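Local coordinates for protein thiosulfate sulfurtransferase YnjE (Escherichia coli, PDB 2WLR) that transfers sulfur from thiosulfate to cyanide, giving thiocyanate and sulfite, by way of a cysteine persulfide, at residues Val150-Pro158 with Ser164-Asn175; Val213-Leu224 with Gly368-Arg379. All coordinates share one frame; numbering follows the deposited sequence.

In the fold
The two contacts come one after the other along the chain and lie about 16 Å apart, centre to centre. Contact 1 pairs strand 148-154 with strand 170-173, at one edge of the parallel sheet of the second rhodanese domain. Contact 2 begins in that same domain: helix 213-226 packs on strand 205-209 of the sheet. Its other helix, 369-380, belongs to the third rhodanese domain and follows the active-site Cys365. The contacts touch: Thr174 OG1 lies 3.5 Å from Trp369 CZ2, and Ile172 meets Met223. Contact 1 is therefore internal to one domain, whereas contact 2 joins that domain to the catalytic one.

Contact 1 (Val150-Pro158 with Ser164-Asn175); sequences VIEAAWGAP and SHIPGADYIDTN
Strands 150-154 and 170-173, with the loops that flank them, form a parallel pair at the edge of the five-stranded sheet of the second rhodanese domain. Backbone bonds run from Asp170 N to Val150 O (2.9 Å) through to Thr174 N and Ala154 O. On one sheet face, Ile151 CG2 packs against Ile172 CG1 at 3.5 Å. On the other, Tyr171 leans over the loop that follows the first strand. Its CG stands anti to the backbone N (chi1 180°), which carries the ring across to Gly156 and Pro158. Tyr171 OH donates to Gly156 O (2.7 Å), and Pro158 CB sits squarely over the ring face, 4.0 Å from its centroid. An alanine in place of this tyrosine would probably leave Gly156 O without that donor and a gap beneath the Pro158 ring. Asp173 OD1 grips the same loop. It accepts from Gly156 N (2.9 Å) and from Asn175 N, which approach from opposite faces of the carboxylate, the second bond closing an Asx turn. Glu152 points its carboxylate to Arg211 in a salt bridge. With helix 160-163 between them, the two strands make a beta-alpha-beta unit of the rhodanese alpha/beta fold.

Contact 2 (Val213-Leu224 with Gly368-Arg379); sequences VYAAARVAQIML and GWRASETFMYAR
Trp369, at the start of helix 369-380, packs on the first turns of helix 213-226, against Tyr214, Ala215 and Arg218. Its CB lies 3.6 Å from Tyr214 CD2. From there CG turns anti to the carbonyl carbon (chi1 -75°), and the indole lies across the other helix. Trp369 CD1 lies 3.8 Å from Arg218 CG. NE1 also passes near Arg218 CG, but its hydrogen bond goes to Glu178. On the benzene side, CE3 stands over the centre of the Tyr214 ring. This is a T-shaped pair, with the tryptophan edge directed at the tyrosine face and the planes at 83°. Farther out, CZ3 touches Ala215 CB at 3.6 Å and CH2 still reaches it, while Ala215 CA covers a face of the six-membered ring.

Tyr214 also receives Arg370 CG at its ring edge. The guanidinium of Arg370 goes on to Glu298, Tyr306 and the oxidised Cys365; by similarity, this arginine binds substrate. Where the helices come closest, Ala217 CB lies 3.4 Å from Glu373 N. The small alanine probably helps the helix axes approach to 7.4 Å, crossing at 72°. Selenomethionine Met376 is a knob in the hole formed by Ala217, Ala220, Gln221 and Leu224. Gln221 CG covers a face of Phe375, 3.8 Å from the ring centroid. No direct hydrogen bond spans the helices, but one water joins Arg218 NH1, Gln221 OE1 and Ser372 OG. A second water links Tyr214 N to Glu373 OE1, while Glu373 OE2 is hydrogen-bonded to His334.

Arg218 extends the junction through salt bridges to Glu178 and Asp390. Helix 213-226 rests on strands 205-209 and 231-234 of the second rhodanese domain. Phe375 of the partner helix packs on strand 386-389 of the third, and the crossed helices lie between the two sheets.

Contact 1 (Val150-Pro158 with Ser164-Asn175)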
loop_
_atom_site.group_PDB
_atom_site.type_symbol
_atom_site.label_atom_id
_atom_site.label_comp_id
_atom_site.label_asym_id
_atom_site.label_seq_id
_atom_site.Cartn_x
_atom_site.Cartn_y
_atom_site.Cartn_z
ATOM N N VAL A 150 -14.782 3.515 10.603
ATOM C CA VAL A 150 -14.479 3.427 9.178
ATOM C C VAL A 150 -14.723 4.788 8.551
ATOM O O VAL A 150 -15.748 5.411 8.796
ATOM C CB VAL A 150 -15.313 2.370 8.477
ATOM C CG1 VAL A 150 -14.985 2.326 6.982
ATOM C CG2 VAL A 150 -15.059 1.005 9.111
ATOM N N ILE A 151 -13.766 5.280 7.785
ATOM C CA ILE A 151 -13.799 6.638 7.278
ATOM C C ILE A 151 -13.325 6.688 5.853
ATOM O O ILE A 151 -12.208 6.213 5.549
ATOM C CB ILE A 151 -12.902 7.563 8.119
ATOM C CG1 ILE A 151 -13.213 7.435 9.626
ATOM C CG2 ILE A 151 -13.090 9.011 7.703
ATOM C CD1 ILE A 151 -12.550 8.457 10.493
ATOM N N GLU A 152 -14.132 7.294 4.992
ATOM C CA GLU A 152 -13.772 7.604 3.609
ATOM C C GLU A 152 -13.051 8.938 3.584
ATOM O O GLU A 152 -13.501 9.910 4.189
ATOM C CB GLU A 152 -14.994 7.720 2.677
ATOM C CG GLU A 152 -14.592 7.981 1.249
ATOM C CD GLU A 152 -15.679 7.765 0.195
ATOM O OE1 GLU A 152 -16.695 7.051 0.424
ATOM O OE2 GLU A 152 -15.457 8.285 -0.935
ATOM N N ALA A 153 -11.911 8.989 2.901
ATOM C CA ALA A 153 -11.132 10.218 2.745
ATOM C C ALA A 153 -11.095 10.623 1.279
ATOM O O ALA A 153 -10.890 9.786 0.398
ATOM C CB ALA A 153 -9.666 10.010 3.294
ATOM N N ALA A 154 -11.302 11.905 1.025
ATOM C CA ALA A 154 -11.168 12.471 -0.306
ATOM C C ALA A 154 -10.980 13.972 -0.195
ATOM O O ALA A 154 -11.188 14.562 0.869
ATOM C CB ALA A 154 -12.384 12.137 -1.183
ATOM N N TRP A 155 -10.570 14.587 -1.297
ATOM C CA TRP A 155 -10.421 16.029 -1.364
ATOM C C TRP A 155 -11.798 16.702 -1.456
ATOM O O TRP A 155 -12.632 16.316 -2.266
ATOM C CB TRP A 155 -9.539 16.457 -2.549
ATOM C CG TRP A 155 -9.566 17.942 -2.704
ATOM C CD1 TRP A 155 -8.825 18.827 -2.019
ATOM C CD2 TRP A 155 -10.438 18.711 -3.560
ATOM N NE1 TRP A 155 -9.159 20.117 -2.384
ATOM C CE2 TRP A 155 -10.156 20.066 -3.322
ATOM C CE3 TRP A 155 -11.439 18.379 -4.479
ATOM C CZ2 TRP A 155 -10.821 21.104 -3.995
ATOM C CZ3 TRP A 155 -12.110 19.408 -5.149
ATOM C CH2 TRP A 155 -11.792 20.749 -4.902
ATOM N N GLY A 156 -12.007 17.682 -0.589
ATOM C CA GLY A 156 -13.183 18.540 -0.656
ATOM C C GLY A 156 -14.403 17.964 0.027
ATOM O O GLY A 156 -14.332 16.955 0.731
ATOM N N ALA A 157 -15.533 18.640 -0.149
ATOM C CA ALA A 157 -16.775 18.182 0.446
ATOM C C ALA A 157 -17.187 16.863 -0.196
ATOM O O ALA A 157 -16.821 16.588 -1.360
ATOM C CB ALA A 157 -17.888 19.247 0.271
ATOM N N PRO A 158 -17.974 16.065 0.533
ATOM C CA PRO A 158 -18.368 14.781 -0.012
ATOM C C PRO A 158 -18.998 14.917 -1.387
ATOM O O PRO A 158 -19.908 15.743 -1.576
ATOM C CB PRO A 158 -19.382 14.240 0.997
ATOM C CG PRO A 158 -19.323 15.096 2.154
ATOM C CD PRO A 158 -18.483 16.286 1.894
ATOM N N SER A 164 -22.737 6.757 -2.976
ATOM C CA SER A 164 -22.488 5.436 -2.391
ATOM C C SER A 164 -21.236 5.494 -1.515
ATOM O O SER A 164 -20.242 6.089 -1.893
ATOM C CB SER A 164 -22.259 4.400 -3.494
ATOM O OG SER A 164 -22.444 3.105 -2.981
ATOM N N HIS A 165 -21.316 4.881 -0.343
ATOM C CA HIS A 165 -20.176 4.682 0.556
ATOM C C HIS A 165 -20.327 3.396 1.338
ATOM O O HIS A 165 -21.388 2.730 1.308
ATOM C CB HIS A 165 -19.931 5.878 1.490
ATOM C CG HIS A 165 -21.136 6.350 2.242
ATOM N ND1 HIS A 165 -21.531 5.824 3.451
ATOM C CD2 HIS A 165 -21.968 7.384 1.990
ATOM C CE1 HIS A 165 -22.624 6.463 3.862
ATOM N NE2 HIS A 165 -22.892 7.420 3.001
ATOM N N ILE A 166 -19.265 3.035 2.042
ATOM C CA ILE A 166 -19.271 1.813 2.846
ATOM C C ILE A 166 -20.213 2.035 4.036
ATOM O O ILE A 166 -20.191 3.092 4.644
ATOM C CB ILE A 166 -17.841 1.451 3.271
ATOM C CG1 ILE A 166 -17.055 1.038 2.045
ATOM C CG2 ILE A 166 -17.834 0.339 4.339
ATOM C CD1 ILE A 166 -15.603 0.720 2.354
ATOM N N PRO A 167 -21.067 1.046 4.336
ATOM C CA PRO A 167 -22.026 1.256 5.428
ATOM C C PRO A 167 -21.340 1.613 6.726
ATOM O O PRO A 167 -20.358 0.972 7.088
ATOM C CB PRO A 167 -22.720 -0.094 5.532
ATOM C CG PRO A 167 -22.647 -0.645 4.126
ATOM C CD PRO A 167 -21.297 -0.242 3.651
ATOM N N GLY A 168 -21.838 2.648 7.399
ATOM C CA GLY A 168 -21.285 3.055 8.691
ATOM C C GLY A 168 -20.035 3.928 8.575
ATOM O O GLY A 168 -19.478 4.346 9.592
ATOM N N ALA A 169 -19.632 4.259 7.346
ATOM C CA ALA A 169 -18.443 5.089 7.143
ATOM C C ALA A 169 -18.735 6.571 7.330
ATOM O O ALA A 169 -19.750 7.089 6.848
ATOM C CB ALA A 169 -17.856 4.859 5.752
ATOM N N ASP A 170 -17.822 7.234 8.030
ATOM C CA ASP A 170 -17.760 8.689 8.157
ATOM C C ASP A 170 -17.017 9.213 6.911
ATOM O O ASP A 170 -16.627 8.423 6.048
ATOM C CB ASP A 170 -17.052 9.006 9.489
ATOM C CG ASP A 170 -17.026 10.472 9.858
ATOM O OD1 ASP A 170 -17.846 11.266 9.363
ATOM O OD2 ASP A 170 -16.164 10.799 10.714
ATOM N N TYR A 171 -16.878 10.528 6.794
ATOM C CA TYR A 171 -16.144 11.156 5.701
ATOM C C TYR A 171 -15.202 12.207 6.243
ATOM O O TYR A 171 -15.569 12.999 7.137
ATOM C CB TYR A 171 -17.116 11.829 4.733
ATOM C CG TYR A 171 -16.438 12.516 3.569
ATOM C CD1 TYR A 171 -16.165 11.821 2.392
ATOM C CD2 TYR A 171 -16.059 13.867 3.635
ATOM C CE1 TYR A 171 -15.530 12.433 1.333
ATOM C CE2 TYR A 171 -15.431 14.488 2.557
ATOM C CZ TYR A 171 -15.185 13.765 1.400
ATOM O OH TYR A 171 -14.582 14.323 0.291
ATOM N N ILE A 172 -13.954 12.187 5.778
ATOM C CA ILE A 172 -12.999 13.233 6.122
ATOM C C ILE A 172 -12.558 13.893 4.813
ATOM O O ILE A 172 -12.117 13.227 3.866
ATOM C CB ILE A 172 -11.773 12.719 6.899
ATOM C CG1 ILE A 172 -12.146 12.344 8.323
ATOM C CG2 ILE A 172 -10.644 13.790 6.940
ATOM C CD1 ILE A 172 -11.032 11.669 9.069
ATOM N N ASP A 173 -12.666 15.217 4.765
ATOM C CA ASP A 173 -12.114 16.047 3.714
ATOM C C ASP A 173 -10.616 16.177 4.025
ATOM O O ASP A 173 -10.242 16.553 5.151
ATOM C CB ASP A 173 -12.836 17.406 3.811
ATOM C CG ASP A 173 -12.415 18.426 2.777
ATOM O OD1 ASP A 173 -11.339 18.351 2.143
ATOM O OD2 ASP A 173 -13.189 19.412 2.678
ATOM N N THR A 174 -9.749 15.896 3.058
ATOM C CA THR A 174 -8.307 16.028 3.279
ATOM C C THR A 174 -7.896 17.448 3.703
ATOM O O THR A 174 -6.890 17.646 4.379
ATOM C CB THR A 174 -7.497 15.599 2.047
ATOM O OG1 THR A 174 -7.962 16.289 0.878
ATOM C CG2 THR A 174 -7.623 14.089 1.800
ATOM N N ASN A 175 -8.678 18.452 3.318
ATOM C CA ASN A 175 -8.407 19.803 3.782
ATOM C C ASN A 175 -8.555 19.979 5.293
ATOM O O ASN A 175 -8.147 21.004 5.838
ATOM C CB ASN A 175 -9.300 20.818 3.048
ATOM C CG ASN A 175 -8.975 20.939 1.560
ATOM O OD1 ASN A 175 -9.879 21.119 0.731
ATOM N ND2 ASN A 175 -7.699 20.853 1.208
HETATM O O HOH W 1 -17.396 4.506 11.506
HETATM O O HOH W 2 -7.475 22.025 -1.706
#

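Contact 2 (Val213-Leu224 with Gly368-Arg379)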
loop_
_atom_site.group_PDB
_atom_site.type_symbol
_atom_site.label_atom_id
_atom_site.label_comp_id
_atom_site.label_asym_id
_atom_site.label_seq_id
_atom_site.Cartn_x
_atom_site.Cartn_y
_atom_site.Cartn_z
ATOM N N VAL A 213 -6.329 5.409 -3.051
ATOM C CA VAL A 213 -5.712 4.958 -1.819
ATOM C C VAL A 213 -4.899 6.079 -1.189
ATOM O O VAL A 213 -4.902 6.212 0.026
ATOM C CB VAL A 213 -4.849 3.718 -2.077
ATOM C CG1 VAL A 213 -4.012 3.376 -0.861
ATOM C CG2 VAL A 213 -5.740 2.517 -2.466
ATOM N N TYR A 214 -4.191 6.870 -1.997
ATOM C CA TYR A 214 -3.315 7.888 -1.437
ATOM C C TYR A 214 -3.987 8.966 -0.622
ATOM O O TYR A 214 -3.347 9.515 0.262
ATOM C CB TYR A 214 -2.292 8.414 -2.452
ATOM C CG TYR A 214 -2.737 9.334 -3.571
ATOM C CD1 TYR A 214 -4.066 9.435 -4.002
ATOM C CD2 TYR A 214 -1.778 10.130 -4.210
ATOM C CE1 TYR A 214 -4.412 10.298 -5.035
ATOM C CE2 TYR A 214 -2.131 10.991 -5.235
ATOM C CZ TYR A 214 -3.433 11.081 -5.624
ATOM O OH TYR A 214 -3.753 11.951 -6.649
ATOM N N ALA A 215 -5.269 9.227 -0.870
ATOM C CA ALA A 215 -5.996 10.162 -0.020
ATOM C C ALA A 215 -6.165 9.607 1.382
ATOM O O ALA A 215 -5.953 10.325 2.380
ATOM C CB ALA A 215 -7.352 10.527 -0.644
ATOM N N ALA A 216 -6.587 8.346 1.462
ATOM C CA ALA A 216 -6.722 7.659 2.731
ATOM C C ALA A 216 -5.371 7.549 3.451
ATOM O O ALA A 216 -5.284 7.727 4.672
ATOM C CB ALA A 216 -7.331 6.292 2.524
ATOM N N ALA A 217 -4.306 7.282 2.695
ATOM C CA ALA A 217 -3.005 7.112 3.263
ATOM C C ALA A 217 -2.471 8.390 3.879
ATOM O O ALA A 217 -1.784 8.378 4.898
ATOM C CB ALA A 217 -1.996 6.583 2.227
ATOM N N ARG A 218 -2.762 9.506 3.227
ATOM C CA ARG A 218 -2.333 10.798 3.740
ATOM C C ARG A 218 -2.929 11.056 5.097
ATOM O O ARG A 218 -2.219 11.438 6.036
ATOM C CB ARG A 218 -2.706 11.883 2.724
ATOM C CG ARG A 218 -2.461 13.313 3.217
ATOM C CD ARG A 218 -1.016 13.611 3.496
ATOM N NE ARG A 218 -0.794 15.059 3.530
ATOM C CZ ARG A 218 0.339 15.665 3.880
ATOM N NH1 ARG A 218 1.383 14.981 4.312
ATOM N NH2 ARG A 218 0.395 17.011 3.842
ATOM N N VAL A 219 -4.248 10.863 5.200
ATOM C CA VAL A 219 -4.930 11.044 6.477
ATOM C C VAL A 219 -4.374 10.041 7.483
ATOM O O VAL A 219 -4.106 10.380 8.630
ATOM C CB VAL A 219 -6.439 10.889 6.331
ATOM C CG1 VAL A 219 -7.155 10.995 7.674
ATOM C CG2 VAL A 219 -6.992 11.942 5.375
ATOM N N ALA A 220 -4.174 8.797 7.062
ATOM C CA ALA A 220 -3.693 7.784 7.964
ATOM C C ALA A 220 -2.353 8.104 8.555
ATOM O O ALA A 220 -2.146 7.911 9.760
ATOM C CB ALA A 220 -3.631 6.411 7.236
ATOM N N GLN A 221 -1.388 8.499 7.733
ATOM C CA GLN A 221 -0.051 8.738 8.224
ATOM C C GLN A 221 -0.060 9.899 9.227
ATOM O O GLN A 221 0.646 9.869 10.244
ATOM C CB GLN A 221 0.914 8.989 7.063
ATOM C CG GLN A 221 2.403 9.168 7.449
ATOM C CD GLN A 221 2.767 10.591 7.876
ATOM O OE1 GLN A 221 2.005 11.500 7.680
ATOM N NE2 GLN A 221 3.934 10.753 8.505
ATOM N N ILE A 222 -0.880 10.924 8.950
ATOM C CA ILE A 222 -0.978 12.070 9.856
ATOM C C ILE A 222 -1.612 11.645 11.193
ATOM O O ILE A 222 -1.162 12.047 12.260
ATOM C CB ILE A 222 -1.725 13.232 9.187
ATOM C CG1 ILE A 222 -0.806 13.879 8.147
ATOM C CG2 ILE A 222 -2.123 14.308 10.227
ATOM C CD1 ILE A 222 -1.517 14.749 7.141
HETATM N N MSE A 223 -2.584 10.744 11.137
HETATM C CA MSE A 223 -3.147 10.194 12.384
HETATM C C MSE A 223 -2.144 9.402 13.183
HETATM O O MSE A 223 -2.129 9.473 14.428
HETATM C CB MSE A 223 -4.364 9.332 12.099
HETATM C CG MSE A 223 -5.550 10.144 11.658
HETATM SE SE MSE A 223 -7.131 9.028 11.531
HETATM C CE MSE A 223 -8.382 10.508 11.060
ATOM N N LEU A 224 -1.276 8.637 12.506
ATOM C CA LEU A 224 -0.246 7.852 13.206
ATOM C C LEU A 224 0.741 8.812 13.893
ATOM O O LEU A 224 1.122 8.611 15.036
ATOM C CB LEU A 224 0.490 6.913 12.256
ATOM C CG LEU A 224 -0.316 5.688 11.856
ATOM C CD1 LEU A 224 0.359 5.044 10.640
ATOM C CD2 LEU A 224 -0.448 4.661 12.970
ATOM N N GLY A 368 3.014 15.335 -0.436
ATOM C CA GLY A 368 2.989 14.313 0.642
ATOM C C GLY A 368 2.032 13.140 0.425
ATOM O O GLY A 368 2.154 12.142 1.140
ATOM N N TRP A 369 1.086 13.214 -0.523
ATOM C CA TRP A 369 0.063 12.147 -0.659
ATOM C C TRP A 369 0.643 10.797 -1.129
ATOM O O TRP A 369 0.424 9.768 -0.503
ATOM C CB TRP A 369 -1.052 12.524 -1.619
ATOM C CG TRP A 369 -2.059 13.500 -1.126
ATOM C CD1 TRP A 369 -1.870 14.561 -0.274
ATOM C CD2 TRP A 369 -3.424 13.518 -1.512
ATOM N NE1 TRP A 369 -3.052 15.228 -0.121
ATOM C CE2 TRP A 369 -4.019 14.610 -0.870
ATOM C CE3 TRP A 369 -4.203 12.726 -2.361
ATOM C CZ2 TRP A 369 -5.369 14.917 -1.034
ATOM C CZ3 TRP A 369 -5.549 13.032 -2.513
ATOM C CH2 TRP A 369 -6.110 14.111 -1.858
ATOM N N ARG A 370 1.391 10.792 -2.230
ATOM C CA ARG A 370 1.943 9.524 -2.735
ATOM C C ARG A 370 2.944 8.935 -1.718
ATOM O O ARG A 370 2.977 7.729 -1.503
ATOM C CB ARG A 370 2.608 9.739 -4.090
ATOM C CG ARG A 370 1.650 10.095 -5.196
ATOM C CD ARG A 370 2.389 10.463 -6.474
ATOM N NE ARG A 370 2.930 11.813 -6.370
ATOM C CZ ARG A 370 3.645 12.395 -7.326
ATOM N NH1 ARG A 370 3.967 11.720 -8.429
ATOM N NH2 ARG A 370 4.057 13.647 -7.171
ATOM N N ALA A 371 3.754 9.784 -1.099
ATOM C CA ALA A 371 4.677 9.382 -0.049
ATOM C C ALA A 371 3.964 8.718 1.114
ATOM O O ALA A 371 4.519 7.815 1.756
ATOM C CB ALA A 371 5.462 10.605 0.442
ATOM N N SER A 372 2.733 9.148 1.389
ATOM C CA SER A 372 1.994 8.538 2.478
ATOM C C SER A 372 1.548 7.139 2.155
ATOM O O SER A 372 1.540 6.280 3.039
ATOM C CB SER A 372 0.791 9.385 2.829
ATOM O OG SER A 372 1.196 10.702 3.203
ATOM N N GLU A 373 1.138 6.919 0.925
ATOM C CA GLU A 373 0.792 5.567 0.492
ATOM C C GLU A 373 2.004 4.647 0.626
ATOM O O GLU A 373 1.874 3.514 1.166
ATOM C CB GLU A 373 0.244 5.604 -0.949
ATOM C CG GLU A 373 -0.145 4.236 -1.466
ATOM C CD GLU A 373 -0.911 4.270 -2.778
ATOM O OE1 GLU A 373 -1.169 5.370 -3.333
ATOM O OE2 GLU A 373 -1.253 3.171 -3.260
ATOM N N THR A 374 3.178 5.059 0.155
ATOM C CA THR A 374 4.360 4.219 0.291
ATOM C C THR A 374 4.760 4.036 1.741
ATOM O O THR A 374 5.218 2.947 2.108
ATOM C CB THR A 374 5.579 4.703 -0.511
ATOM O OG1 THR A 374 5.846 6.075 -0.255
ATOM C CG2 THR A 374 5.292 4.538 -2.005
ATOM N N PHE A 375 4.617 5.086 2.556
ATOM C CA PHE A 375 4.845 4.938 3.990
ATOM C C PHE A 375 3.969 3.829 4.563
ATOM O O PHE A 375 4.442 2.966 5.325
ATOM C CB PHE A 375 4.535 6.225 4.730
ATOM C CG PHE A 375 4.545 6.090 6.217
ATOM C CD1 PHE A 375 3.397 5.738 6.877
ATOM C CD2 PHE A 375 5.682 6.354 6.954
ATOM C CE1 PHE A 375 3.383 5.621 8.261
ATOM C CE2 PHE A 375 5.657 6.222 8.339
ATOM C CZ PHE A 375 4.485 5.865 8.976
HETATM N N MSE A 376 2.673 3.855 4.252
HETATM C CA MSE A 376 1.781 2.816 4.782
HETATM C C MSE A 376 2.153 1.421 4.322
HETATM O O MSE A 376 2.087 0.486 5.103
HETATM C CB MSE A 376 0.313 3.138 4.499
HETATM C CG MSE A 376 -0.207 4.414 5.125
HETATM SE SE MSE A 376 -0.200 4.378 7.078
HETATM C CE MSE A 376 -1.764 3.199 7.325
ATOM N N TYR A 377 2.530 1.267 3.060
ATOM C CA TYR A 377 3.009 -0.033 2.581
ATOM C C TYR A 377 4.300 -0.477 3.310
ATOM O O TYR A 377 4.375 -1.585 3.796
ATOM C CB TYR A 377 3.214 -0.014 1.080
ATOM C CG TYR A 377 1.963 0.222 0.252
ATOM C CD1 TYR A 377 0.674 -0.024 0.781
ATOM C CD2 TYR A 377 2.052 0.746 -1.027
ATOM C CE1 TYR A 377 -0.458 0.189 0.040
ATOM C CE2 TYR A 377 0.903 0.945 -1.774
ATOM C CZ TYR A 377 -0.338 0.668 -1.223
ATOM O OH TYR A 377 -1.470 0.890 -1.983
ATOM N N ALA A 378 5.287 0.410 3.423
ATOM C CA ALA A 378 6.530 0.065 4.120
ATOM C C ALA A 378 6.286 -0.290 5.578
ATOM O O ALA A 378 6.887 -1.187 6.101
ATOM C CB ALA A 378 7.511 1.249 4.032
ATOM N N ARG A 379 5.360 0.419 6.229
ATOM C CA ARG A 379 4.956 0.103 7.589
ATOM C C ARG A 379 4.384 -1.324 7.678
ATOM O O ARG A 379 4.800 -2.121 8.536
ATOM C CB ARG A 379 3.935 1.134 8.054
ATOM C CG ARG A 379 3.376 0.882 9.443
ATOM C CD ARG A 379 2.346 1.936 9.798
ATOM N NE ARG A 379 1.580 1.674 11.023
ATOM C CZ ARG A 379 0.285 1.377 11.086
ATOM N NH1 ARG A 379 -0.456 1.184 10.004
ATOM N NH2 ARG A 379 -0.273 1.204 12.283
HETATM O O HOH W 3 -3.359 5.900 -4.729
HETATM O O HOH W 4 1.758 12.358 5.269
#